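Nitroreductase (Bacteroides fragilis NCTC 9343, PDB 3EK3) binds flavin mononucleotide and probably catalyses flavin-dependent oxidoreduction with NAD or NADP as partner. Local coordinates at residues A38-G43 / I117-L122; V100-E103 / W108-M111; A27-A32 / T125-A130. All blocks are in the same frame, centred on the assembly; numbering follows the deposited sequence. Where two conformers were deposited one is given.

All three contacts use helix 109-126, contact 2 at its first turn, contact 1 in its middle and contact 3 at its C-terminal end. Along the chain they are nested, contact 2 inside contact 1 and contact 1 inside contact 3. Centres of contacts 1 and 2 lie about 12 Å apart and the two touch, Gly-43 CA coming to 3.5 Å from Trp-108 NE1; both touch one FMN, which is hydrogen-bonded to Ser-16 OG and other side chains of the second subunit. Contact 3, its centre about 14 Å from that of contact 1 and about 23 Å from that of contact 2, is packing plus one water bridge, with the side chain of Ile-129 about 14 Å from a bound FMN.

Contact 1. Residues A38-G43 / I117-L122; sequences AYAPSG and IENMFL. With FMN (flavin mononucleotide), chain B.
One wall of the FMN pocket at the dimer interface is built by the loop 38-43, and this contact seats that loop on the middle of helix 109-126 through Ala-40 and Asn-119. The evidence is a cluster of distances around one amide nitrogen: Asn-119 ND2 lies 3.4 Å from Ala-40 CA and 3.6 Å from Ala-40 CB. Ala-40 N is also close to Asn-119 ND2, but both are donors, so that approach is packing and not a bond. The amide instead spends its N-H groups on Ala-36 O, in helix 27-38, and on a water, with Asn-119 ND2 3.1 Å from the water oxygen. The same water lies 2.8 Å from Tyr-39 O, to which it can donate and so bridge helix and loop, though it has more acceptors in reach than protons. With CG anti to the carbonyl carbon (chi1 -80°), the Asn-119 amide leaves the helix on the side of the loop and ties down the end of helix 27-38 and the chain after it. Tyr-39 O also accepts hydrogen bonds from Arg-14 NH2 and Lys-179 NZ of the second subunit, so this carbonyl links the two chains.

Further along, the loop meets the flavin. Pro-41 CB is 3.1 Å from O3' of the FMN ribityl chain, Gly-43 N lies 3.3 Å from ring atom C8, and Ser-42 O is 3.4 Å from C2'. The Gly-43 N-H itself is bonded to Asp-112 OD1 on helix 109-126, a second tether. Ala-40 also packs on Cys-115 and Ala-116 of that helix and on Trp-49, while on the helix's other flank Ile-117 and Phe-121 rest on Trp-133 of strand 130-134 and Val-165 of strand 160-168.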
loop_
_atom_site.group_PDB
_atom_site.type_symbol
_atom_site.label_atom_id
_atom_site.label_comp_id
_atom_site.label_asym_id
_atom_site.label_seq_id
_atom_site.Cartn_x
_atom_site.Cartn_y
_atom_site.Cartn_z
ATOM N N ALA A 38 8.377 8.262 2.103
ATOM C CA ALA A 38 7.941 9.397 2.921
ATOM C C ALA A 38 6.796 10.220 2.339
ATOM O O ALA A 38 5.987 10.804 3.092
ATOM C CB ALA A 38 9.116 10.308 3.243
ATOM N N TYR A 39 6.746 10.280 1.004
ATOM C CA TYR A 39 5.701 10.985 0.253
ATOM C C TYR A 39 4.398 10.204 0.012
ATOM O O TYR A 39 3.425 10.748 -0.557
ATOM C CB TYR A 39 6.288 11.491 -1.084
ATOM C CG TYR A 39 6.920 12.851 -0.978
ATOM C CD1 TYR A 39 8.222 13.011 -0.498
ATOM C CD2 TYR A 39 6.211 13.987 -1.332
ATOM C CE1 TYR A 39 8.785 14.269 -0.386
ATOM C CE2 TYR A 39 6.761 15.248 -1.206
ATOM C CZ TYR A 39 8.049 15.383 -0.727
ATOM O OH TYR A 39 8.612 16.629 -0.627
ATOM N N ALA A 40 4.346 8.956 0.491
ATOM C CA ALA A 40 3.129 8.166 0.464
ATOM C C ALA A 40 1.990 8.826 1.271
ATOM O O ALA A 40 2.212 9.589 2.230
ATOM C CB ALA A 40 3.386 6.691 1.008
ATOM N N PRO A 41 0.753 8.528 0.885
ATOM C CA PRO A 41 -0.355 9.043 1.635
ATOM C C PRO A 41 -0.378 8.309 2.970
ATOM O O PRO A 41 0.072 7.154 3.033
ATOM C CB PRO A 41 -1.582 8.630 0.803
ATOM C CG PRO A 41 -1.132 7.435 -0.009
ATOM C CD PRO A 41 0.346 7.703 -0.277
ATOM N N SER A 42 -0.836 8.999 3.998
ATOM C CA SER A 42 -1.118 8.364 5.311
ATOM C C SER A 42 -2.403 8.875 5.863
ATOM O O SER A 42 -2.775 10.037 5.683
ATOM C CB SER A 42 0.030 8.590 6.313
ATOM O OG SER A 42 0.173 9.954 6.700
ATOM N N GLY A 43 -3.108 8.013 6.615
ATOM C CA GLY A 43 -4.389 8.387 7.155
ATOM C C GLY A 43 -4.223 9.594 8.033
ATOM O O GLY A 43 -3.313 9.619 8.885
ATOM N N ILE A 117 5.652 1.508 1.160
ATOM C CA ILE A 117 6.428 0.406 0.622
ATOM C C ILE A 117 6.268 0.362 -0.897
ATOM O O ILE A 117 7.272 0.260 -1.627
ATOM C CB ILE A 117 6.056 -0.924 1.272
ATOM C CG1 ILE A 117 6.643 -0.978 2.687
ATOM C CG2 ILE A 117 6.594 -2.099 0.438
ATOM C CD1 ILE A 117 6.082 -2.087 3.551
ATOM N N GLU A 118 5.029 0.466 -1.388
ATOM C CA GLU A 118 4.794 0.445 -2.826
ATOM C C GLU A 118 5.530 1.582 -3.523
ATOM O O GLU A 118 6.152 1.337 -4.547
ATOM C CB GLU A 118 3.305 0.419 -3.151
ATOM C CG GLU A 118 2.909 0.210 -4.617
ATOM C CD GLU A 118 3.400 -1.103 -5.214
ATOM O OE1 GLU A 118 3.795 -1.967 -4.452
ATOM O OE2 GLU A 118 3.426 -1.282 -6.464
ATOM N N ASN A 119 5.505 2.783 -2.961
ATOM C CA ASN A 119 6.319 3.888 -3.511
ATOM C C ASN A 119 7.811 3.533 -3.630
ATOM O O ASN A 119 8.461 3.824 -4.626
ATOM C CB ASN A 119 6.141 5.162 -2.651
ATOM C CG ASN A 119 4.870 5.903 -2.976
ATOM O OD1 ASN A 119 4.064 5.445 -3.806
ATOM N ND2 ASN A 119 4.682 7.073 -2.339
HETATM N N MSE A 120 8.348 2.940 -2.580
HETATM C CA MSE A 120 9.749 2.555 -2.523
HETATM C C MSE A 120 10.095 1.538 -3.607
HETATM O O MSE A 120 11.104 1.702 -4.308
HETATM C CB MSE A 120 10.063 1.982 -1.139
HETATM C CG MSE A 120 10.116 3.024 -0.078
HETATM SE SE MSE A 120 10.930 2.268 1.556
HETATM C CE MSE A 120 10.305 3.616 2.804
ATOM N N PHE A 121 9.236 0.526 -3.787
ATOM C CA PHE A 121 9.407 -0.474 -4.868
ATOM C C PHE A 121 9.495 0.204 -6.229
ATOM O O PHE A 121 10.361 -0.088 -7.059
ATOM C CB PHE A 121 8.257 -1.467 -4.953
ATOM C CG PHE A 121 8.129 -2.432 -3.768
ATOM C CD1 PHE A 121 9.229 -2.842 -2.983
ATOM C CD2 PHE A 121 6.893 -3.007 -3.514
ATOM C CE1 PHE A 121 9.045 -3.764 -1.919
ATOM C CE2 PHE A 121 6.704 -3.939 -2.477
ATOM C CZ PHE A 121 7.797 -4.310 -1.681
ATOM N N LEU A 122 8.542 1.113 -6.455
ATOM C CA LEU A 122 8.459 1.813 -7.732
ATOM C C LEU A 122 9.627 2.776 -7.945
ATOM O O LEU A 122 10.233 2.825 -9.020
ATOM C CB LEU A 122 7.104 2.518 -7.836
ATOM C CG LEU A 122 5.888 1.584 -7.889
ATOM C CD1 LEU A 122 4.546 2.378 -7.872
ATOM C CD2 LEU A 122 5.925 0.614 -9.084
HETATM N N1 FMN B . -8.622 11.253 2.657
HETATM C C2 FMN B . -9.969 11.531 2.680
HETATM O O2 FMN B . -10.391 12.610 2.253
HETATM N N3 FMN B . -10.882 10.644 3.207
HETATM C C4 FMN B . -10.454 9.469 3.721
HETATM O O4 FMN B . -11.321 8.616 3.978
HETATM C C4A FMN B . -9.085 9.170 3.686
HETATM N N5 FMN B . -8.636 7.974 4.183
HETATM C C5A FMN B . -7.299 7.629 4.138
HETATM C C6 FMN B . -6.894 6.385 4.621
HETATM C C7 FMN B . -5.558 5.995 4.553
HETATM C C7M FMN B . -5.144 4.562 4.887
HETATM C C8 FMN B . -4.633 6.861 3.956
HETATM C C8M FMN B . -3.325 6.297 3.453
HETATM C C9 FMN B . -5.047 8.106 3.470
HETATM C C9A FMN B . -6.378 8.503 3.548
HETATM N N10 FMN B . -6.822 9.753 3.083
HETATM C C10 FMN B . -8.163 10.056 3.113
HETATM C "C1'" FMN B . -5.866 10.724 2.433
HETATM C "C2'" FMN B . -4.955 11.363 3.487
HETATM O "O2'" FMN B . -5.675 12.331 4.230
HETATM C "C3'" FMN B . -3.816 12.048 2.752
HETATM O "O3'" FMN B . -3.003 11.045 2.183
HETATM C "C4'" FMN B . -2.931 12.895 3.689
HETATM O "O4'" FMN B . -3.656 14.019 4.171
HETATM C "C5'" FMN B . -1.675 13.375 2.965
HETATM O "O5'" FMN B . -2.027 14.220 1.878
HETATM P P FMN B . -1.563 13.910 0.356
HETATM O O1P FMN B . -0.105 13.667 0.371
HETATM O O2P FMN B . -2.053 15.065 -0.537
HETATM O O3P FMN B . -2.179 12.601 -0.070
HETATM O O HOH W 1 3.212 9.696 -3.126
#

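Contact 2. Residues V100-E103 / W108-M111; sequences VSNE and WAGM. With FMN (flavin mononucleotide), chain B.
Asn-102 and Ala-109 meet where strand 96-102, in the antiparallel sheet of this FMN-dependent nitroreductase fold, gives way through a short connection to helix 109-126; the contact closes this strand-to-helix loop. Followed outward, the Asn-102 side chain starts at CB, 4.1 Å from Ala-109 O, and CG is at the same distance from that oxygen. At the tip the two branches part. ND2 gives Ala-109 O a hydrogen bond of 3.1 Å with an N-H...O angle of 164°. The oxygen lies nearly in the plane of the Asn-102 amide, but ND2 comes from well off the C=O direction (C=O...N 112°) and is tilted from the carbonyl plane. OD1 accepts from Thr-48 OG1 and, weakly, from Glu-103 N. A further weak bond runs from ND2 to Asp-112 OD2, so both ends of the amide are engaged and its flip is probably fixed. CG stands anti to the backbone N (chi1 -156°), which carries the amide over to the first helical turn.

Beside this bond, the methyl of Ala-109 packs against Tyr-162 of strand 160-168. Trp-108, the N-cap residue, adjoins the flavin: its CB, CG and CD1 lie 3.9-4.0 Å from FMN C7M, the ring meeting it obliquely, and Met-111 CE approaches the same methyl at 4.1 Å. Across the loop itself, Ala-109 CB comes to 3.3 Å from Glu-103 O.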
loop_
_atom_site.group_PDB
_atom_site.type_symbol
_atom_site.label_atom_id
_atom_site.label_comp_id
_atom_site.label_asym_id
_atom_site.label_seq_id
_atom_site.Cartn_x
_atom_site.Cartn_y
_atom_site.Cartn_z
ATOM N N VAL A 100 9.862 -1.087 7.792
ATOM C CA VAL A 100 8.815 -0.053 7.747
ATOM C C VAL A 100 7.868 -0.360 8.912
ATOM O O VAL A 100 7.222 -1.400 8.950
ATOM C CB VAL A 100 8.106 0.034 6.374
ATOM C CG1 VAL A 100 7.034 1.174 6.382
ATOM C CG2 VAL A 100 9.126 0.328 5.207
ATOM N N SER A 101 7.809 0.565 9.877
ATOM C CA SER A 101 7.072 0.326 11.129
ATOM C C SER A 101 6.045 1.434 11.339
ATOM O O SER A 101 6.143 2.468 10.741
ATOM C CB SER A 101 8.021 0.261 12.321
ATOM O OG SER A 101 8.720 1.479 12.557
ATOM N N ASN A 102 5.086 1.203 12.228
ATOM C CA ASN A 102 4.095 2.226 12.541
ATOM C C ASN A 102 3.557 1.917 13.896
ATOM O O ASN A 102 3.633 0.782 14.334
ATOM C CB ASN A 102 2.977 2.220 11.480
ATOM C CG ASN A 102 2.219 3.570 11.361
ATOM O OD1 ASN A 102 2.474 4.526 12.088
ATOM N ND2 ASN A 102 1.253 3.617 10.444
ATOM N N GLU A 103 2.994 2.928 14.553
ATOM C CA GLU A 103 2.231 2.683 15.758
ATOM C C GLU A 103 0.927 2.012 15.351
ATOM O O GLU A 103 0.343 2.295 14.315
ATOM C CB GLU A 103 2.010 3.978 16.535
ATOM C CG GLU A 103 1.193 5.009 15.841
ATOM C CD GLU A 103 1.034 6.306 16.680
ATOM O OE1 GLU A 103 2.047 6.805 17.250
ATOM O OE2 GLU A 103 -0.119 6.797 16.739
ATOM N N TRP A 108 -5.904 1.276 10.205
ATOM C CA TRP A 108 -5.267 1.334 8.905
ATOM C C TRP A 108 -3.738 1.480 8.964
ATOM O O TRP A 108 -3.091 1.770 7.932
ATOM C CB TRP A 108 -5.860 2.501 8.118
ATOM C CG TRP A 108 -5.642 3.824 8.774
ATOM C CD1 TRP A 108 -4.506 4.590 8.737
ATOM C CD2 TRP A 108 -6.595 4.557 9.544
ATOM N NE1 TRP A 108 -4.702 5.741 9.468
ATOM C CE2 TRP A 108 -5.970 5.747 9.966
ATOM C CE3 TRP A 108 -7.930 4.324 9.908
ATOM C CZ2 TRP A 108 -6.634 6.714 10.737
ATOM C CZ3 TRP A 108 -8.585 5.273 10.667
ATOM C CH2 TRP A 108 -7.931 6.453 11.083
ATOM N N ALA A 109 -3.162 1.311 10.154
ATOM C CA ALA A 109 -1.693 1.461 10.329
ATOM C C ALA A 109 -0.848 0.723 9.279
ATOM O O ALA A 109 0.119 1.281 8.733
ATOM C CB ALA A 109 -1.274 1.016 11.716
ATOM N N GLY A 110 -1.228 -0.505 8.968
ATOM C CA GLY A 110 -0.478 -1.278 8.008
ATOM C C GLY A 110 -0.679 -0.802 6.586
ATOM O O GLY A 110 0.196 -0.987 5.737
HETATM N N MSE A 111 -1.856 -0.229 6.304
HETATM C CA MSE A 111 -2.064 0.295 4.966
HETATM C C MSE A 111 -1.238 1.538 4.723
HETATM O O MSE A 111 -0.690 1.715 3.605
HETATM C CB MSE A 111 -3.569 0.504 4.691
HETATM C CG MSE A 111 -4.359 -0.797 4.761
HETATM SE SE MSE A 111 -6.120 -0.717 4.007
HETATM C CE MSE A 111 -6.709 0.761 5.076
HETATM N N1 FMN B . -8.622 11.253 2.657
HETATM C C2 FMN B . -9.969 11.531 2.680
HETATM O O2 FMN B . -10.391 12.610 2.253
HETATM N N3 FMN B . -10.882 10.644 3.207
HETATM C C4 FMN B . -10.454 9.469 3.721
HETATM O O4 FMN B . -11.321 8.616 3.978
HETATM C C4A FMN B . -9.085 9.170 3.686
HETATM N N5 FMN B . -8.636 7.974 4.183
HETATM C C5A FMN B . -7.299 7.629 4.138
HETATM C C6 FMN B . -6.894 6.385 4.621
HETATM C C7 FMN B . -5.558 5.995 4.553
HETATM C C7M FMN B . -5.144 4.562 4.887
HETATM C C8 FMN B . -4.633 6.861 3.956
HETATM C C8M FMN B . -3.325 6.297 3.453
HETATM C C9 FMN B . -5.047 8.106 3.470
HETATM C C9A FMN B . -6.378 8.503 3.548
HETATM N N10 FMN B . -6.822 9.753 3.083
HETATM C C10 FMN B . -8.163 10.056 3.113
HETATM C "C1'" FMN B . -5.866 10.724 2.433
HETATM C "C2'" FMN B . -4.955 11.363 3.487
HETATM O "O2'" FMN B . -5.675 12.331 4.230
HETATM C "C3'" FMN B . -3.816 12.048 2.752
HETATM O "O3'" FMN B . -3.003 11.045 2.183
HETATM C "C4'" FMN B . -2.931 12.895 3.689
HETATM O "O4'" FMN B . -3.656 14.019 4.171
HETATM C "C5'" FMN B . -1.675 13.375 2.965
HETATM O "O5'" FMN B . -2.027 14.220 1.878
HETATM P P FMN B . -1.563 13.910 0.356
HETATM O O1P FMN B . -0.105 13.667 0.371
HETATM O O2P FMN B . -2.053 15.065 -0.537
HETATM O O3P FMN B . -2.179 12.601 -0.070
#

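Contact 3. Residues A27-A32 / T125-A130; sequences ADDLNA and TSLGIA
Asp-29 meets Ile-129 at one side of this contact and is linked to Leu-127 by a water at another, joining the first turns of helix 27-38 to the loop that ends helix 109-126. The close part sets a methyl against an aspartate: Ile-129 CD1 sits 3.4 Å from Asp-29 CB and 3.6 Å from Asp-29 OD2, the side chains crossing at an oblique angle. Ile-129 also has a second conformer, so this closeness holds for one copy and is doubtful. Here CG1 is anti to the carbonyl carbon (chi1 -74°), which sends CD1 out to the aspartate.

Leu-127 packs more loosely. Its CD1 is 4.2 Å from Ala-32 CB, and its CD2 3.9 Å from Asp-29 OD1. On the solvent side, a water donates both to Asp-29 OD2, at 2.6 Å, and to Leu-127 O, at 2.7 Å.

Gly-128, with positive phi, is the C-prime residue of a Schellman motif that terminates helix 109-126, Gly-128 N bonding Thr-125 O at 3.1 Å. Around the contact, Leu-127 and Ile-129 lean on Ile-33 of helix 27-38, Ile-129 reaches Leu-167 of strand 160-168, and Leu-8 of the second subunit packs on Ala-32.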
loop_
_atom_site.group_PDB
_atom_site.type_symbol
_atom_site.label_atom_id
_atom_site.label_comp_id
_atom_site.label_asym_id
_atom_site.label_seq_id
_atom_site.Cartn_x
_atom_site.Cartn_y
_atom_site.Cartn_z
ATOM N N ALA A 27 24.186 5.752 -2.125
ATOM C CA ALA A 27 23.533 6.560 -1.097
ATOM C C ALA A 27 22.447 7.465 -1.677
ATOM O O ALA A 27 21.404 7.631 -1.042
ATOM C CB ALA A 27 24.563 7.402 -0.378
ATOM N N ASP A 28 22.709 8.064 -2.846
ATOM C CA ASP A 28 21.723 8.964 -3.464
ATOM C C ASP A 28 20.440 8.212 -3.856
ATOM O O ASP A 28 19.311 8.715 -3.625
ATOM C CB ASP A 28 22.301 9.821 -4.622
ATOM C CG ASP A 28 22.845 8.998 -5.810
ATOM O OD1 ASP A 28 22.929 7.755 -5.741
ATOM O OD2 ASP A 28 23.232 9.632 -6.831
ATOM N N ASP A 29 20.596 6.997 -4.389
ATOM C CA ASP A 29 19.437 6.147 -4.725
ATOM C C ASP A 29 18.673 5.743 -3.485
ATOM O O ASP A 29 17.449 5.797 -3.471
ATOM C CB ASP A 29 19.864 4.900 -5.489
ATOM C CG ASP A 29 20.355 5.217 -6.905
ATOM O OD1 ASP A 29 20.094 6.322 -7.406
ATOM O OD2 ASP A 29 21.000 4.351 -7.518
ATOM N N LEU A 30 19.387 5.365 -2.436
ATOM C CA LEU A 30 18.708 4.985 -1.201
ATOM C C LEU A 30 17.912 6.177 -0.713
ATOM O O LEU A 30 16.747 6.027 -0.411
ATOM C CB LEU A 30 19.687 4.502 -0.141
ATOM C CG LEU A 30 19.035 4.192 1.198
ATOM C CD1 LEU A 30 17.964 3.101 1.020
ATOM C CD2 LEU A 30 20.094 3.801 2.222
ATOM N N ASN A 31 18.507 7.376 -0.690
ATOM C CA ASN A 31 17.764 8.562 -0.224
ATOM C C ASN A 31 16.509 8.865 -1.061
ATOM O O ASN A 31 15.462 9.194 -0.522
ATOM C CB ASN A 31 18.651 9.795 -0.201
ATOM C CG ASN A 31 19.680 9.752 0.915
ATOM O OD1 ASN A 31 19.420 9.224 1.994
ATOM N ND2 ASN A 31 20.835 10.368 0.673
ATOM N N ALA A 32 16.628 8.713 -2.368
ATOM C CA ALA A 32 15.499 8.932 -3.293
ATOM C C ALA A 32 14.388 7.934 -3.038
ATOM O O ALA A 32 13.198 8.286 -3.092
ATOM C CB ALA A 32 15.959 8.810 -4.734
ATOM N N THR A 125 12.547 0.506 -8.731
ATOM C CA THR A 125 12.478 0.013 -10.107
ATOM C C THR A 125 12.896 1.110 -11.067
ATOM O O THR A 125 13.638 0.846 -12.016
ATOM C CB THR A 125 11.075 -0.516 -10.449
ATOM O OG1 THR A 125 10.741 -1.599 -9.583
ATOM C CG2 THR A 125 11.034 -1.019 -11.898
ATOM N N SER A 126 12.437 2.337 -10.828
ATOM C CA SER A 126 12.777 3.446 -11.756
ATOM C C SER A 126 14.264 3.765 -11.785
ATOM O O SER A 126 14.723 4.403 -12.727
ATOM C CB SER A 126 12.006 4.717 -11.410
ATOM O OG SER A 126 12.601 5.363 -10.305
ATOM N N LEU A 127 15.003 3.300 -10.785
ATOM C CA LEU A 127 16.444 3.514 -10.655
ATOM C C LEU A 127 17.301 2.276 -10.970
ATOM O O LEU A 127 18.522 2.270 -10.738
ATOM C CB LEU A 127 16.723 4.002 -9.245
ATOM C CG LEU A 127 16.130 5.373 -8.883
ATOM C CD1 LEU A 127 16.147 5.570 -7.353
ATOM C CD2 LEU A 127 16.845 6.509 -9.562
ATOM N N GLY A 128 16.665 1.238 -11.508
ATOM C CA GLY A 128 17.325 -0.043 -11.775
ATOM C C GLY A 128 17.708 -0.908 -10.592
ATOM O O GLY A 128 18.535 -1.812 -10.716
ATOM N N ILE A 129 17.059 -0.631 -9.471
ATOM C CA ILE A 129 17.295 -1.303 -8.202
ATOM C C ILE A 129 16.174 -2.306 -7.937
ATOM O O ILE A 129 14.994 -1.943 -7.942
ATOM C CB ILE A 129 17.395 -0.247 -7.081
ATOM C CG1 ILE A 129 18.736 0.482 -7.186
ATOM C CG2 ILE A 129 17.192 -0.893 -5.691
ATOM C CD1 ILE A 129 18.831 1.755 -6.358
ATOM N N ALA A 130 16.550 -3.572 -7.760
ATOM C CA ALA A 130 15.605 -4.645 -7.456
ATOM C C ALA A 130 15.108 -4.497 -6.040
ATOM O O ALA A 130 15.792 -3.939 -5.176
ATOM C CB ALA A 130 16.279 -6.038 -7.620
HETATM O O HOH W 2 20.332 4.153 -9.973
#